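Long-range contacts in branched-chain-amino-acid aminotransferase (Pseudomonas sp. UW4, PDB 6JIF), which catalyses the pyridoxal-phosphate-dependent transfer of amino groups between branched-chain amino acids and 2-oxo acids: residues S44-G49 with P163-S168; A143-P148 with F170-G175; D252-T257 with G281-E286; D292-F297 with H320-H325. All blocks are in the same frame, centred on the assembly; numbering follows the deposited sequence.

Interaction 1 of 4, residues S44-G49 with P163-S168; sequences SYFRNG and PEFIFS
Ser44 and Phe167 exchange two backbone hydrogen bonds, Ser44 N to Phe167 O and Phe167 N to Ser44 O, each 2.9 Å long, in the antiparallel ladder that joins strands 41-47 and 164-174. The serine hydroxyl OG is held by Asp52 on strand 50-57, the next strand of the sheet. Tyr45 faces Ile166 in a non-hydrogen-bonded pair. Its CG stands beside the backbone N (chi1 -68°), which lays the ring alongside the isoleucine; CE2 touches CG1 of Ile166 at 3.6 Å and meets CD1 as well. At Phe46 the ladder bonds resume: Phe46 N reaches Phe165 O at 2.8 Å, and Phe165 N donates back to Phe46 O. The two side chains run side by side, pointing the same way, on the face that also carries Ser44 and Phe167, CD1 of Phe46 lying 4.0 Å from CD1 of Phe165 at the edge of the latter's ring. Pro113 touches both phenylalanines. Arg47 reaches out extended, its NE 3.7 Å from Glu164 OE1 in a long salt bridge, with the carboxylate plane turned 69° from the guanidinium. NH2 of the same arginine sits over the rim of one Tyr45 face. An alanine at Glu164 would remove the carboxylate and probably leave the Arg47 guanidinium without its mate in this contact, held less firmly over the tyrosine. Beyond the last ladder bond, a water links Asn48 N to Pro163 O. The chemistry thus grades from direct backbone bonds and apolar side chains to a loose ion pair and a bridging water where the strands part.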
# COMPACT_ATOMS: atom_id res chain seq x y z
N SER B 44 -20.10 -9.21 3.19
CA SER B 44 -19.91 -10.64 3.39
C SER B 44 -18.62 -10.88 4.16
O SER B 44 -17.60 -10.27 3.85
CB SER B 44 -19.92 -11.36 2.02
OG SER B 44 -19.54 -12.74 2.15
N TYR B 45 -18.64 -11.77 5.15
CA TYR B 45 -17.44 -12.04 5.97
C TYR B 45 -16.79 -13.37 5.60
O TYR B 45 -17.48 -14.36 5.36
CB TYR B 45 -17.79 -12.07 7.46
CG TYR B 45 -18.21 -10.74 8.03
CD1 TYR B 45 -19.54 -10.33 8.00
CD2 TYR B 45 -17.29 -9.91 8.62
CE1 TYR B 45 -19.93 -9.11 8.53
CE2 TYR B 45 -17.65 -8.69 9.16
CZ TYR B 45 -18.97 -8.28 9.11
OH TYR B 45 -19.33 -7.05 9.66
N PHE B 46 -15.46 -13.41 5.57
CA PHE B 46 -14.76 -14.68 5.45
C PHE B 46 -14.23 -15.03 6.83
O PHE B 46 -13.44 -14.27 7.41
CB PHE B 46 -13.67 -14.59 4.40
CG PHE B 46 -12.97 -15.90 4.10
CD1 PHE B 46 -11.89 -16.36 4.91
CD2 PHE B 46 -13.31 -16.64 2.98
CE1 PHE B 46 -11.22 -17.55 4.63
CE2 PHE B 46 -12.63 -17.83 2.70
CZ PHE B 46 -11.58 -18.28 3.52
N ARG B 47 -14.68 -16.19 7.34
CA ARG B 47 -14.28 -16.73 8.63
C ARG B 47 -14.22 -18.24 8.53
O ARG B 47 -15.03 -18.85 7.83
CB ARG B 47 -15.26 -16.39 9.76
CG ARG B 47 -15.46 -14.93 10.04
CD ARG B 47 -16.47 -14.75 11.16
NE ARG B 47 -16.52 -13.38 11.63
CZ ARG B 47 -17.59 -12.59 11.56
NH1 ARG B 47 -18.72 -13.06 11.05
NH2 ARG B 47 -17.52 -11.34 12.02
N ASN B 48 -13.26 -18.84 9.24
CA ASN B 48 -13.19 -20.30 9.34
C ASN B 48 -13.19 -20.96 7.97
O ASN B 48 -13.91 -21.94 7.73
CB ASN B 48 -14.34 -20.81 10.20
CG ASN B 48 -14.42 -20.11 11.55
OD1 ASN B 48 -13.47 -20.14 12.35
ND2 ASN B 48 -15.55 -19.46 11.81
N GLY B 49 -12.45 -20.37 7.02
CA GLY B 49 -12.26 -20.96 5.72
C GLY B 49 -13.38 -20.76 4.72
O GLY B 49 -13.36 -21.41 3.67
N PRO B 163 -6.73 -12.96 9.96
CA PRO B 163 -7.58 -14.11 10.31
C PRO B 163 -9.00 -14.02 9.76
O PRO B 163 -9.66 -15.07 9.73
CB PRO B 163 -7.62 -14.06 11.85
CG PRO B 163 -7.62 -12.56 12.12
CD PRO B 163 -6.59 -12.05 11.11
N GLU B 164 -9.51 -12.83 9.42
CA GLU B 164 -10.85 -12.68 8.86
C GLU B 164 -10.79 -11.68 7.72
O GLU B 164 -9.85 -10.88 7.62
CB GLU B 164 -11.89 -12.14 9.88
CG GLU B 164 -12.11 -12.95 11.12
CD GLU B 164 -12.83 -12.14 12.20
OE1 GLU B 164 -13.56 -11.18 11.88
OE2 GLU B 164 -12.65 -12.47 13.40
N PHE B 165 -11.79 -11.72 6.84
CA PHE B 165 -11.82 -10.76 5.74
C PHE B 165 -13.26 -10.27 5.51
O PHE B 165 -14.21 -10.93 5.85
CB PHE B 165 -11.22 -11.34 4.42
CG PHE B 165 -9.82 -11.86 4.55
CD1 PHE B 165 -9.61 -13.13 5.02
CD2 PHE B 165 -8.75 -11.06 4.17
CE1 PHE B 165 -8.31 -13.61 5.19
CE2 PHE B 165 -7.45 -11.53 4.32
CZ PHE B 165 -7.24 -12.81 4.81
N ILE B 166 -13.38 -9.08 4.92
CA ILE B 166 -14.66 -8.52 4.50
C ILE B 166 -14.63 -8.34 2.98
O ILE B 166 -13.67 -7.80 2.43
CB ILE B 166 -14.97 -7.19 5.21
CG1 ILE B 166 -15.45 -7.48 6.62
CG2 ILE B 166 -16.02 -6.35 4.42
CD1 ILE B 166 -15.57 -6.24 7.48
N PHE B 167 -15.70 -8.79 2.31
CA PHE B 167 -15.95 -8.49 0.89
C PHE B 167 -17.20 -7.60 0.87
O PHE B 167 -18.22 -7.96 1.44
CB PHE B 167 -16.16 -9.78 0.09
CG PHE B 167 -16.66 -9.54 -1.29
CD1 PHE B 167 -16.08 -8.55 -2.08
CD2 PHE B 167 -17.73 -10.26 -1.80
CE1 PHE B 167 -16.55 -8.28 -3.38
CE2 PHE B 167 -18.22 -10.03 -3.10
CZ PHE B 167 -17.64 -9.07 -3.89
N SER B 168 -17.08 -6.39 0.34
CA SER B 168 -18.23 -5.51 0.36
C SER B 168 -18.33 -4.80 -1.00
O SER B 168 -17.36 -4.70 -1.75
CB SER B 168 -18.11 -4.54 1.55
OG SER B 168 -19.14 -3.56 1.63
O HOH W 1 -11.23 -17.25 10.73

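Interaction 2 of 4, residues A143-P148 with F170-G175; sequences ALYLRP and FCIPVG
Arg147 rests its aliphatic base on Phe170: CB stands 4.0 Å from the centroid of the phenylalanine ring, over one face in a CH-pi contact, and CG touches the ring atom CZ of Phe170 at 3.7 Å. The arginine chain then bends at chi2 and chi3 (56° and 62°), which folds the guanidinium back to Tyr145, where NH2 donates a 2.9 Å bond to the phenolic OH lying in the guanidinium plane. A weak bond from NE goes to the same oxygen, while NH1 reaches Tyr73 OH of the second subunit. Further along this face, CB of Tyr145 fills the notch between two branches of the facing strand, Val174 CG1 at 3.7 Å and Ile172 CG1 at 3.9 Å. Val174 uses its other methyl, CG2, against the Ala143 backbone, meeting Ala143 O at 3.4 Å. On the reverse face the bump is Cys171. Its SG nestles against both methyls of Leu144, the nearer being CD1 at 3.8 Å, and its CB takes the CD1 methyl of Leu146. Leu144 CD1 also covers the carbonyl of Ile172. Between the two faces, six backbone hydrogen bonds tie Ala143 to Val174, Tyr145 to Ile172 and Arg147 to Phe170, one in each direction for every pair. Ile157 of the second subunit packs on Tyr145 and Ile172. The arrangement is an antiparallel beta hairpin, strands 143-153 and 164-174, in the smaller sheet of a fold-type IV aminotransferase; it meets the dimer partner here, and the Tyr145 side chain is about 7 Å from the bound pyridoxal phosphate.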
# COMPACT_ATOMS: atom_id res chain seq x y z
N ALA B 143 -24.16 7.04 -14.90
CA ALA B 143 -24.05 5.60 -14.68
C ALA B 143 -24.14 5.34 -13.19
O ALA B 143 -23.99 6.24 -12.38
CB ALA B 143 -22.75 5.04 -15.25
N LEU B 144 -24.31 4.08 -12.83
CA LEU B 144 -24.19 3.67 -11.44
C LEU B 144 -22.84 2.96 -11.25
O LEU B 144 -22.60 1.89 -11.84
CB LEU B 144 -25.36 2.77 -11.05
CG LEU B 144 -25.33 2.37 -9.57
CD1 LEU B 144 -25.72 3.60 -8.71
CD2 LEU B 144 -26.33 1.23 -9.33
N TYR B 145 -21.96 3.54 -10.46
CA TYR B 145 -20.64 2.97 -10.26
C TYR B 145 -20.70 2.04 -9.07
O TYR B 145 -21.30 2.38 -8.05
CB TYR B 145 -19.63 4.07 -10.01
CG TYR B 145 -18.20 3.64 -9.81
CD1 TYR B 145 -17.38 3.37 -10.88
CD2 TYR B 145 -17.67 3.56 -8.54
CE1 TYR B 145 -16.04 3.00 -10.68
CE2 TYR B 145 -16.37 3.18 -8.32
CZ TYR B 145 -15.55 2.91 -9.38
OH TYR B 145 -14.22 2.58 -9.14
N LEU B 146 -20.11 0.86 -9.22
CA LEU B 146 -19.98 -0.12 -8.16
C LEU B 146 -18.51 -0.22 -7.77
O LEU B 146 -17.66 -0.38 -8.65
CB LEU B 146 -20.46 -1.49 -8.62
CG LEU B 146 -21.93 -1.80 -8.41
CD1 LEU B 146 -22.71 -0.79 -9.18
CD2 LEU B 146 -22.20 -3.27 -8.92
N ARG B 147 -18.26 -0.22 -6.44
CA ARG B 147 -16.96 -0.36 -5.79
C ARG B 147 -16.95 -1.63 -4.92
O ARG B 147 -17.30 -1.57 -3.71
CB ARG B 147 -16.64 0.90 -4.98
CG ARG B 147 -15.38 0.81 -4.09
CD ARG B 147 -14.14 0.45 -4.89
NE ARG B 147 -13.85 1.47 -5.91
CZ ARG B 147 -13.03 2.52 -5.76
NH1 ARG B 147 -12.41 2.76 -4.62
NH2 ARG B 147 -12.85 3.38 -6.77
N PRO B 148 -16.62 -2.79 -5.48
CA PRO B 148 -16.31 -3.96 -4.63
C PRO B 148 -14.91 -3.83 -4.06
O PRO B 148 -14.03 -3.22 -4.67
CB PRO B 148 -16.36 -5.17 -5.58
CG PRO B 148 -17.00 -4.63 -6.90
CD PRO B 148 -16.67 -3.13 -6.91
N PHE B 170 -20.24 -1.22 -2.46
CA PHE B 170 -21.20 -0.13 -2.43
C PHE B 170 -21.29 0.49 -3.82
O PHE B 170 -20.50 0.18 -4.71
CB PHE B 170 -20.87 0.92 -1.34
CG PHE B 170 -19.57 1.64 -1.51
CD1 PHE B 170 -19.50 2.81 -2.29
CD2 PHE B 170 -18.42 1.24 -0.81
CE1 PHE B 170 -18.32 3.52 -2.44
CE2 PHE B 170 -17.23 1.97 -0.99
CZ PHE B 170 -17.19 3.10 -1.81
N CYS B 171 -22.31 1.32 -4.04
CA CYS B 171 -22.47 1.97 -5.33
C CYS B 171 -22.72 3.46 -5.13
O CYS B 171 -23.07 3.93 -4.04
CB CYS B 171 -23.61 1.32 -6.16
SG CYS B 171 -25.27 1.55 -5.56
N ILE B 172 -22.49 4.21 -6.19
CA ILE B 172 -22.74 5.67 -6.21
C ILE B 172 -23.19 6.07 -7.60
O ILE B 172 -22.68 5.53 -8.59
CB ILE B 172 -21.49 6.50 -5.82
CG1 ILE B 172 -20.28 6.10 -6.69
CG2 ILE B 172 -21.15 6.33 -4.37
CD1 ILE B 172 -19.21 7.15 -6.58
N PRO B 173 -24.14 7.02 -7.74
CA PRO B 173 -24.44 7.55 -9.07
C PRO B 173 -23.29 8.46 -9.50
O PRO B 173 -22.70 9.17 -8.68
CB PRO B 173 -25.72 8.35 -8.82
CG PRO B 173 -25.54 8.86 -7.41
CD PRO B 173 -24.92 7.68 -6.68
N VAL B 174 -22.90 8.37 -10.78
CA VAL B 174 -21.78 9.16 -11.28
C VAL B 174 -22.18 9.76 -12.62
O VAL B 174 -23.12 9.30 -13.28
CB VAL B 174 -20.48 8.32 -11.40
CG1 VAL B 174 -20.03 7.76 -10.02
CG2 VAL B 174 -20.67 7.16 -12.42
N GLY B 175 -21.54 10.87 -12.95
CA GLY B 175 -21.76 11.48 -14.24
C GLY B 175 -20.48 11.45 -15.02
O GLY B 175 -19.68 10.52 -14.89

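Interaction 3 of 4, residues D252-T257 with G281-E286; sequences DNKFVT and GMEVVE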
# COMPACT_ATOMS: atom_id res chain seq x y z
N ASP B 252 0.33 5.65 -38.72
CA ASP B 252 -0.36 4.65 -39.54
C ASP B 252 -1.49 3.98 -38.80
O ASP B 252 -1.79 2.82 -39.08
CB ASP B 252 0.60 3.60 -40.10
CG ASP B 252 1.54 3.03 -39.09
OD1 ASP B 252 1.44 3.33 -37.88
OD2 ASP B 252 2.43 2.28 -39.54
N ASN B 253 -2.06 4.67 -37.80
CA ASN B 253 -3.35 4.34 -37.22
C ASN B 253 -3.34 3.06 -36.39
O ASN B 253 -4.37 2.43 -36.24
CB ASN B 253 -4.41 4.22 -38.31
CG ASN B 253 -4.66 5.54 -38.97
OD1 ASN B 253 -5.14 6.47 -38.32
ND2 ASN B 253 -4.33 5.65 -40.26
N LYS B 254 -2.23 2.74 -35.76
CA LYS B 254 -2.21 1.60 -34.85
C LYS B 254 -2.50 2.09 -33.45
O LYS B 254 -2.03 3.17 -33.05
CB LYS B 254 -0.83 0.92 -34.87
CG LYS B 254 -0.45 0.43 -36.24
CD LYS B 254 0.83 -0.35 -36.22
CE LYS B 254 1.21 -0.75 -37.66
NZ LYS B 254 2.61 -1.23 -37.68
N PHE B 255 -3.25 1.27 -32.68
CA PHE B 255 -3.56 1.55 -31.28
C PHE B 255 -2.45 0.92 -30.46
O PHE B 255 -2.27 -0.30 -30.50
CB PHE B 255 -4.93 0.98 -30.93
CG PHE B 255 -5.36 1.16 -29.49
CD1 PHE B 255 -4.89 0.28 -28.49
CD2 PHE B 255 -6.26 2.17 -29.12
CE1 PHE B 255 -5.32 0.42 -27.16
CE2 PHE B 255 -6.68 2.32 -27.81
CZ PHE B 255 -6.22 1.43 -26.81
N VAL B 256 -1.63 1.75 -29.78
CA VAL B 256 -0.44 1.25 -29.08
C VAL B 256 -0.62 1.45 -27.58
O VAL B 256 -0.96 2.54 -27.11
CB VAL B 256 0.83 1.95 -29.59
CG1 VAL B 256 2.04 1.40 -28.92
CG2 VAL B 256 0.92 1.77 -31.10
N THR B 257 -0.36 0.40 -26.80
CA THR B 257 -0.47 0.57 -25.36
C THR B 257 0.66 -0.19 -24.64
O THR B 257 1.14 -1.23 -25.14
CB THR B 257 -1.89 0.14 -24.90
OG1 THR B 257 -2.11 0.53 -23.54
CG2 THR B 257 -2.09 -1.38 -25.06
N GLY B 281 -11.63 -2.28 -37.28
CA GLY B 281 -10.66 -2.60 -38.31
C GLY B 281 -9.28 -2.05 -38.03
O GLY B 281 -8.55 -1.74 -38.97
N MET B 282 -8.90 -1.95 -36.76
CA MET B 282 -7.60 -1.38 -36.38
C MET B 282 -6.58 -2.44 -35.94
O MET B 282 -6.94 -3.52 -35.44
CB MET B 282 -7.77 -0.36 -35.25
CG MET B 282 -8.61 0.84 -35.66
SD MET B 282 -8.90 1.88 -34.21
CE MET B 282 -7.27 2.55 -34.02
N GLU B 283 -5.29 -2.12 -36.13
CA GLU B 283 -4.17 -2.92 -35.60
C GLU B 283 -3.85 -2.46 -34.18
O GLU B 283 -3.93 -1.26 -33.88
CB GLU B 283 -2.93 -2.77 -36.49
CG GLU B 283 -2.75 -3.87 -37.51
CD GLU B 283 -2.25 -3.37 -38.85
OE1 GLU B 283 -1.92 -2.16 -38.98
OE2 GLU B 283 -2.21 -4.20 -39.80
N VAL B 284 -3.51 -3.41 -33.31
CA VAL B 284 -3.12 -3.12 -31.93
C VAL B 284 -1.69 -3.57 -31.73
O VAL B 284 -1.30 -4.63 -32.21
CB VAL B 284 -4.06 -3.82 -30.93
CG1 VAL B 284 -3.46 -3.71 -29.50
CG2 VAL B 284 -5.36 -3.13 -30.98
N VAL B 285 -0.90 -2.73 -31.05
CA VAL B 285 0.43 -3.09 -30.57
C VAL B 285 0.47 -2.94 -29.05
O VAL B 285 0.19 -1.87 -28.52
CB VAL B 285 1.51 -2.19 -31.21
CG1 VAL B 285 2.85 -2.60 -30.66
CG2 VAL B 285 1.46 -2.26 -32.75
N GLU B 286 0.86 -4.02 -28.36
CA GLU B 286 1.14 -3.98 -26.93
C GLU B 286 2.64 -4.12 -26.74
O GLU B 286 3.21 -5.17 -27.05
CB GLU B 286 0.38 -5.06 -26.18
CG GLU B 286 -1.11 -4.91 -26.30
CD GLU B 286 -1.80 -6.01 -25.52
OE1 GLU B 286 -1.52 -6.11 -24.29
OE2 GLU B 286 -2.55 -6.79 -26.14
O HOH W 2 -4.99 0.41 -37.56
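Val285 meets the 252-257 segment with both backbone and side chain. Its N donates to Phe255 O at 2.8 Å and its O accepts from Thr257 N at 2.9 Å, the alternation expected of parallel strands. Its CB faces Val256 CG2 at 4.0 Å, while its CG2 methyl lies against Lys254 CD. Phe255 completes the ladder by donating its N to Glu283 O, and its CB touches Val284 CG2. With CG opposite the backbone N (chi1 178°), the phenyl ring leaves the sheet toward Leu272 and Ile273 of helix 267-278, the helix of this beta-alpha-beta unit. Glu283 lies across the lysine chain: OE1 comes within 3.7 Å of Lys254 CE, yet remains 4.8 Å from Lys254 NZ, too far for a salt bridge. NZ has instead a long salt bridge to Asp252 OD2. A methionine in place of Lys254 would carry no charge and is likely to leave the Asp252 carboxylate without this positive mate. This strand pair is therefore joined by backbone bonds and apolar contacts, while the charges of Lys254, Asp252 and Glu283 interact loosely.

Interaction 4 of 4, residues D292-F297 with H320-H325; sequences DKLSDF and HLHVFH
Leu294 opens the 3-10 turn 294-296 and Phe297 follows it; the turn leans on the segment 320-325 without pairing with strand 320-323: the nearest CA pairs are Leu294 with His322 at 7.4 Å and Phe297 with Phe324 at 6.4 Å. The motif it rests against is the second arm of a beta hairpin, strands 308-317 and 320-323, and the turn itself leads into strand 297-304 of the same mixed sheet. Among the side chains, Leu294 packs on His322. The leucine CB sits 3.7 Å from the imidazole centroid, only 9° off the ring normal, a CH-pi contact, while CD1 slides past toward His322 CB. A trans first torsion (chi1 -175°) carries the imidazole of His322 out over the turn. At the imidazole edge, Ser295 OG approaches His322 CE1 at 3.4 Å, a polar touch on a carbon. Phe324 brings an edge of its ring to two backbone oxygens, with CE1 3.5 Å from Leu294 O and CD1 3.6 Å from Phe297 O; Leu294 O also accepts the turn bond from Phe297 N. One face of the Phe324 ring has His322 CD2 over its rim, and both side chains touch Leu294. Phe297 keeps its CB against Phe324 CD1, and Ile315 of strand 308-317 backs both Leu294 and Phe324. The polar link between the segments is a single water at the His322 ring edge, in its plane, 2.7 Å from His322 NE2 and donating to Phe297 O at 2.8 Å.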
# COMPACT_ATOMS: atom_id res chain seq x y z
N ASP B 292 11.09 9.15 -25.14
CA ASP B 292 11.84 9.96 -26.09
C ASP B 292 11.27 9.84 -27.53
O ASP B 292 11.81 10.46 -28.45
CB ASP B 292 13.33 9.58 -26.08
CG ASP B 292 13.59 8.05 -26.32
OD1 ASP B 292 13.18 7.21 -25.44
OD2 ASP B 292 14.24 7.70 -27.37
N LYS B 293 10.17 9.15 -27.72
CA LYS B 293 9.58 8.98 -29.06
C LYS B 293 8.12 9.36 -29.10
O LYS B 293 7.33 8.71 -29.80
CB LYS B 293 9.79 7.54 -29.56
CG LYS B 293 11.29 7.17 -29.76
CD LYS B 293 11.97 8.00 -30.81
CE LYS B 293 11.44 7.82 -32.21
NZ LYS B 293 11.63 6.46 -32.72
N LEU B 294 7.71 10.43 -28.37
CA LEU B 294 6.30 10.81 -28.40
C LEU B 294 5.85 11.20 -29.80
O LEU B 294 4.67 11.09 -30.12
CB LEU B 294 6.02 11.97 -27.44
CG LEU B 294 6.30 11.57 -25.99
CD1 LEU B 294 5.84 12.69 -25.07
CD2 LEU B 294 5.54 10.35 -25.68
N SER B 295 6.79 11.62 -30.65
CA SER B 295 6.44 11.95 -32.01
C SER B 295 5.89 10.77 -32.81
O SER B 295 5.33 10.99 -33.90
CB SER B 295 7.67 12.53 -32.67
OG SER B 295 7.77 13.88 -32.24
N ASP B 296 5.98 9.54 -32.30
CA ASP B 296 5.34 8.40 -32.95
C ASP B 296 3.82 8.53 -33.06
O ASP B 296 3.22 7.83 -33.89
CB ASP B 296 5.54 7.10 -32.15
CG ASP B 296 6.97 6.62 -32.10
OD1 ASP B 296 7.86 7.18 -32.78
OD2 ASP B 296 7.19 5.64 -31.34
N PHE B 297 3.16 9.32 -32.20
CA PHE B 297 1.70 9.29 -32.07
C PHE B 297 1.10 10.56 -32.62
O PHE B 297 1.59 11.65 -32.31
CB PHE B 297 1.33 9.12 -30.59
CG PHE B 297 1.93 7.88 -30.00
CD1 PHE B 297 1.63 6.64 -30.55
CD2 PHE B 297 2.85 7.97 -28.96
CE1 PHE B 297 2.20 5.47 -30.06
CE2 PHE B 297 3.43 6.81 -28.43
CZ PHE B 297 3.11 5.55 -29.01
N HIS B 320 9.23 20.59 -21.22
CA HIS B 320 8.73 20.98 -22.53
C HIS B 320 7.45 20.20 -22.76
O HIS B 320 7.40 19.01 -22.47
CB HIS B 320 9.74 20.68 -23.64
CG HIS B 320 10.97 21.51 -23.54
ND1 HIS B 320 12.03 21.18 -22.73
CD2 HIS B 320 11.30 22.69 -24.12
CE1 HIS B 320 12.97 22.10 -22.83
NE2 HIS B 320 12.55 23.03 -23.66
N LEU B 321 6.43 20.88 -23.28
CA LEU B 321 5.12 20.30 -23.51
C LEU B 321 5.11 19.71 -24.91
O LEU B 321 5.31 20.43 -25.89
CB LEU B 321 4.04 21.38 -23.37
CG LEU B 321 2.64 20.78 -23.45
CD1 LEU B 321 2.23 19.96 -22.15
CD2 LEU B 321 1.64 21.87 -23.76
N HIS B 322 4.92 18.41 -25.02
CA HIS B 322 4.75 17.75 -26.31
C HIS B 322 3.26 17.65 -26.59
O HIS B 322 2.56 16.88 -25.92
CB HIS B 322 5.36 16.34 -26.35
CG HIS B 322 5.28 15.71 -27.72
ND1 HIS B 322 6.32 15.76 -28.63
CD2 HIS B 322 4.26 15.07 -28.36
CE1 HIS B 322 5.94 15.20 -29.76
NE2 HIS B 322 4.70 14.77 -29.62
N VAL B 323 2.79 18.30 -27.65
CA VAL B 323 1.38 18.22 -28.06
C VAL B 323 1.25 17.27 -29.24
O VAL B 323 1.89 17.49 -30.27
CB VAL B 323 0.84 19.62 -28.41
CG1 VAL B 323 -0.59 19.51 -29.00
CG2 VAL B 323 0.80 20.43 -27.16
N PHE B 324 0.35 16.26 -29.15
CA PHE B 324 0.24 15.23 -30.20
C PHE B 324 -0.58 15.75 -31.38
O PHE B 324 -0.17 15.65 -32.55
CB PHE B 324 -0.39 13.93 -29.66
CG PHE B 324 0.42 13.27 -28.53
CD1 PHE B 324 1.46 12.42 -28.81
CD2 PHE B 324 0.13 13.57 -27.21
CE1 PHE B 324 2.21 11.85 -27.80
CE2 PHE B 324 0.83 13.02 -26.17
CZ PHE B 324 1.89 12.16 -26.45
N HIS B 325 -1.79 16.20 -31.07
CA HIS B 325 -2.77 16.63 -32.06
C HIS B 325 -3.19 18.07 -31.85
O HIS B 325 -3.11 18.87 -32.78
CB HIS B 325 -4.02 15.71 -31.97
CG HIS B 325 -5.16 16.13 -32.85
ND1 HIS B 325 -5.15 15.96 -34.22
CD2 HIS B 325 -6.37 16.68 -32.55
CE1 HIS B 325 -6.28 16.41 -34.73
NE2 HIS B 325 -7.04 16.85 -33.74
O HOH W 3 3.34 13.84 -31.82

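The contacts fall into two pairs on opposite sides of the chain's centre. Interactions 1 and 2 share strand 164-174 in the antiparallel sheet, pairing it with 41-47 and with 143-153; their segments alternate along the chain, and they touch where Phe167 CE1 packs on Pro148 CB at 3.8 Å. Interactions 3 and 4 follow later in sequence, both at the larger mixed sheet, with centres about 17 Å apart and Val256 CB against Phe297 CE1. Interactions 2 and 3 are about 31 Å apart, centre to centre. The side chains of Tyr145 and Thr257, in interactions 2 and 3, lie about 7 and 9 Å from pyridoxal phosphate, consistent with a cofactor site between the sheets.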